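Local coordinates for protein peroxiredoxin (Mycobacterium tuberculosis, PDB 5EPF) that reduces hydrogen peroxide and organic hydroperoxides as a thiol-specific peroxidase, protecting the cell against oxidative stress, at residues A[42-46]-A[121-125]. Residue numbers count along the deposited sequence, not the author numbering.
Sequences FFYPA and PVKRT
How a strand end and the loop entering its neighbour can hand over from regular pairing to water and side-chain contacts is well illustrated where 42-46, leaving strand 39-43, meets 121-125, which leads into strand 125-129. The two run roughly antiparallel, 151° apart end to end; 121-124 are extended, whereas Pro-45 (phi/psi -64/-44) turns its chain out of the extended form. CA atoms lie 4.8 Å apart for Tyr-44/Arg-124 and 4.5 Å for Pro-45/Pro-121. Phe-43 and Thr-125 form an antiparallel hydrogen-bonded pair, CA to CA 5.2 Å: Phe-43 N donates to Thr-125 O at 2.8 Å and Thr-125 N to Phe-43 O at 3.2 Å. Arg-124 CA adds a CH···O contact of 3.4 Å to Phe-43 O. Toward Pro-45 the two segments make no further direct backbone hydrogen bond, and a water donates to Pro-45 O (2.8 Å) and accepts from Val-122 N (3.0 Å).

Thr-125 OG1 (chi1 m) donates to Lys-123 O at 2.8 Å. Apolar contacts join Phe-43 CB to Val-122 CG2 (4.0 Å) and Pro-45 CB to Pro-121 CB (3.7 Å). Val-122 CG2 also approaches Tyr-44 O closely, at 3.2 Å. The Phe-43 ring (chi1 m) leads away, meeting Phe-109.

Arg-124 (chi1, chi2 t; chi3 m) lays a guanidinium face over Pro-45, CD to CZ 3.6 Å; its NH1 salt-bridges Glu-55. Tyr-44 OH (chi1 p) is hydrogen-bonded to Gln-84 OE1. Tyr-44, Pro-45 and Arg-124 all touch Cys-52, the probable peroxidatic cysteine, so this junction of central strand 39-43 with antiparallel neighbour 125-129 in the thioredoxin fold borders the probable active site, consistent with a BCP/PrxQ-type peroxiredoxin.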
loop_
_atom_site.group_PDB
_atom_site.type_symbol
_atom_site.label_atom_id
_atom_site.label_comp_id
_atom_site.label_asym_id
_atom_site.label_seq_id
_atom_site.Cartn_x
_atom_site.Cartn_y
_atom_site.Cartn_z
ATOM N N PHE A 42 0.732 -0.036 -1.024
ATOM C CA PHE A 42 0.297 0.768 -2.157
ATOM C C PHE A 42 -0.551 1.936 -1.672
ATOM O O PHE A 42 -1.663 1.738 -1.163
ATOM C CB PHE A 42 -0.332 -0.058 -3.292
ATOM C CG PHE A 42 -1.690 -0.707 -3.009
ATOM C CD1 PHE A 42 -2.870 -0.093 -3.431
ATOM C CD2 PHE A 42 -1.779 -1.973 -2.440
ATOM C CE1 PHE A 42 -4.106 -0.700 -3.235
ATOM C CE2 PHE A 42 -3.027 -2.587 -2.236
ATOM C CZ PHE A 42 -4.174 -1.950 -2.653
ATOM N N PHE A 43 -0.008 3.150 -1.818
ATOM C CA PHE A 43 -0.721 4.379 -1.482
ATOM C C PHE A 43 -1.614 4.748 -2.661
ATOM O O PHE A 43 -1.146 4.859 -3.804
ATOM C CB PHE A 43 0.271 5.523 -1.279
ATOM C CG PHE A 43 1.000 5.507 0.031
ATOM C CD1 PHE A 43 0.541 6.236 1.120
ATOM C CD2 PHE A 43 2.187 4.798 0.156
ATOM C CE1 PHE A 43 1.247 6.227 2.332
ATOM C CE2 PHE A 43 2.909 4.797 1.335
ATOM C CZ PHE A 43 2.435 5.512 2.431
ATOM N N TYR A 44 -2.885 4.997 -2.377
ATOM C CA TYR A 44 -3.805 5.437 -3.418
ATOM C C TYR A 44 -4.519 6.707 -2.980
ATOM O O TYR A 44 -4.770 6.902 -1.785
ATOM C CB TYR A 44 -4.826 4.349 -3.799
ATOM C CG TYR A 44 -5.619 3.766 -2.639
ATOM C CD1 TYR A 44 -6.784 4.380 -2.175
ATOM C CD2 TYR A 44 -5.217 2.573 -2.031
ATOM C CE1 TYR A 44 -7.520 3.821 -1.122
ATOM C CE2 TYR A 44 -5.934 2.028 -0.989
ATOM C CZ TYR A 44 -7.083 2.645 -0.547
ATOM O OH TYR A 44 -7.782 2.073 0.479
ATOM N N PRO A 45 -4.849 7.596 -3.924
ATOM C CA PRO A 45 -5.417 8.899 -3.507
ATOM C C PRO A 45 -6.754 8.801 -2.792
ATOM O O PRO A 45 -6.967 9.489 -1.787
ATOM C CB PRO A 45 -5.500 9.706 -4.820
ATOM C CG PRO A 45 -4.627 9.008 -5.795
ATOM C CD PRO A 45 -4.412 7.596 -5.335
ATOM N N ALA A 46 -7.672 7.987 -3.299
ATOM C CA ALA A 46 -9.052 8.067 -2.838
ATOM C C ALA A 46 -9.741 6.731 -3.066
ATOM O O ALA A 46 -9.957 6.321 -4.213
ATOM C CB ALA A 46 -9.806 9.190 -3.553
ATOM N N PRO A 121 -5.511 14.287 -1.012
ATOM C CA PRO A 121 -5.191 12.886 -1.337
ATOM C C PRO A 121 -3.702 12.685 -1.584
ATOM O O PRO A 121 -3.009 13.544 -2.146
ATOM C CB PRO A 121 -6.000 12.631 -2.614
ATOM C CG PRO A 121 -7.212 13.533 -2.461
ATOM C CD PRO A 121 -6.647 14.791 -1.822
ATOM N N VAL A 122 -3.206 11.521 -1.161
ATOM C CA VAL A 122 -1.784 11.209 -1.355
ATOM C C VAL A 122 -1.465 11.079 -2.837
ATOM O O VAL A 122 -2.342 10.863 -3.681
ATOM C CB VAL A 122 -1.391 9.923 -0.611
ATOM C CG1 VAL A 122 -1.536 10.108 0.891
ATOM C CG2 VAL A 122 -2.186 8.713 -1.119
ATOM N N LYS A 123 -0.175 11.175 -3.147
ATOM C CA LYS A 123 0.316 10.875 -4.483
ATOM C C LYS A 123 0.395 9.352 -4.643
ATOM O O LYS A 123 0.961 8.665 -3.794
ATOM C CB LYS A 123 1.705 11.504 -4.637
ATOM C CG LYS A 123 2.364 11.348 -5.983
ATOM C CD LYS A 123 3.679 12.132 -6.044
ATOM C CE LYS A 123 4.280 12.072 -7.426
ATOM N NZ LYS A 123 5.485 12.948 -7.522
ATOM N N ARG A 124 -0.186 8.823 -5.723
ATOM C CA ARG A 124 -0.280 7.377 -5.946
ATOM C C ARG A 124 1.104 6.752 -6.116
ATOM O O ARG A 124 1.795 7.031 -7.097
ATOM C CB ARG A 124 -1.129 7.089 -7.187
ATOM C CG ARG A 124 -1.399 5.607 -7.394
ATOM C CD ARG A 124 -2.179 5.247 -8.675
ATOM N NE ARG A 124 -3.381 6.059 -8.895
ATOM C CZ ARG A 124 -4.602 5.786 -8.433
ATOM N NH1 ARG A 124 -4.829 4.698 -7.702
ATOM N NH2 ARG A 124 -5.619 6.603 -8.706
ATOM N N THR A 125 1.518 5.900 -5.181
ATOM C CA THR A 125 2.885 5.396 -5.131
ATOM C C THR A 125 2.869 4.064 -4.408
ATOM O O THR A 125 2.195 3.935 -3.384
ATOM C CB THR A 125 3.797 6.356 -4.344
ATOM O OG1 THR A 125 3.502 7.722 -4.672
ATOM C CG2 THR A 125 5.247 6.084 -4.622
HETATM O O HOH W 1 -5.140 9.833 0.346
#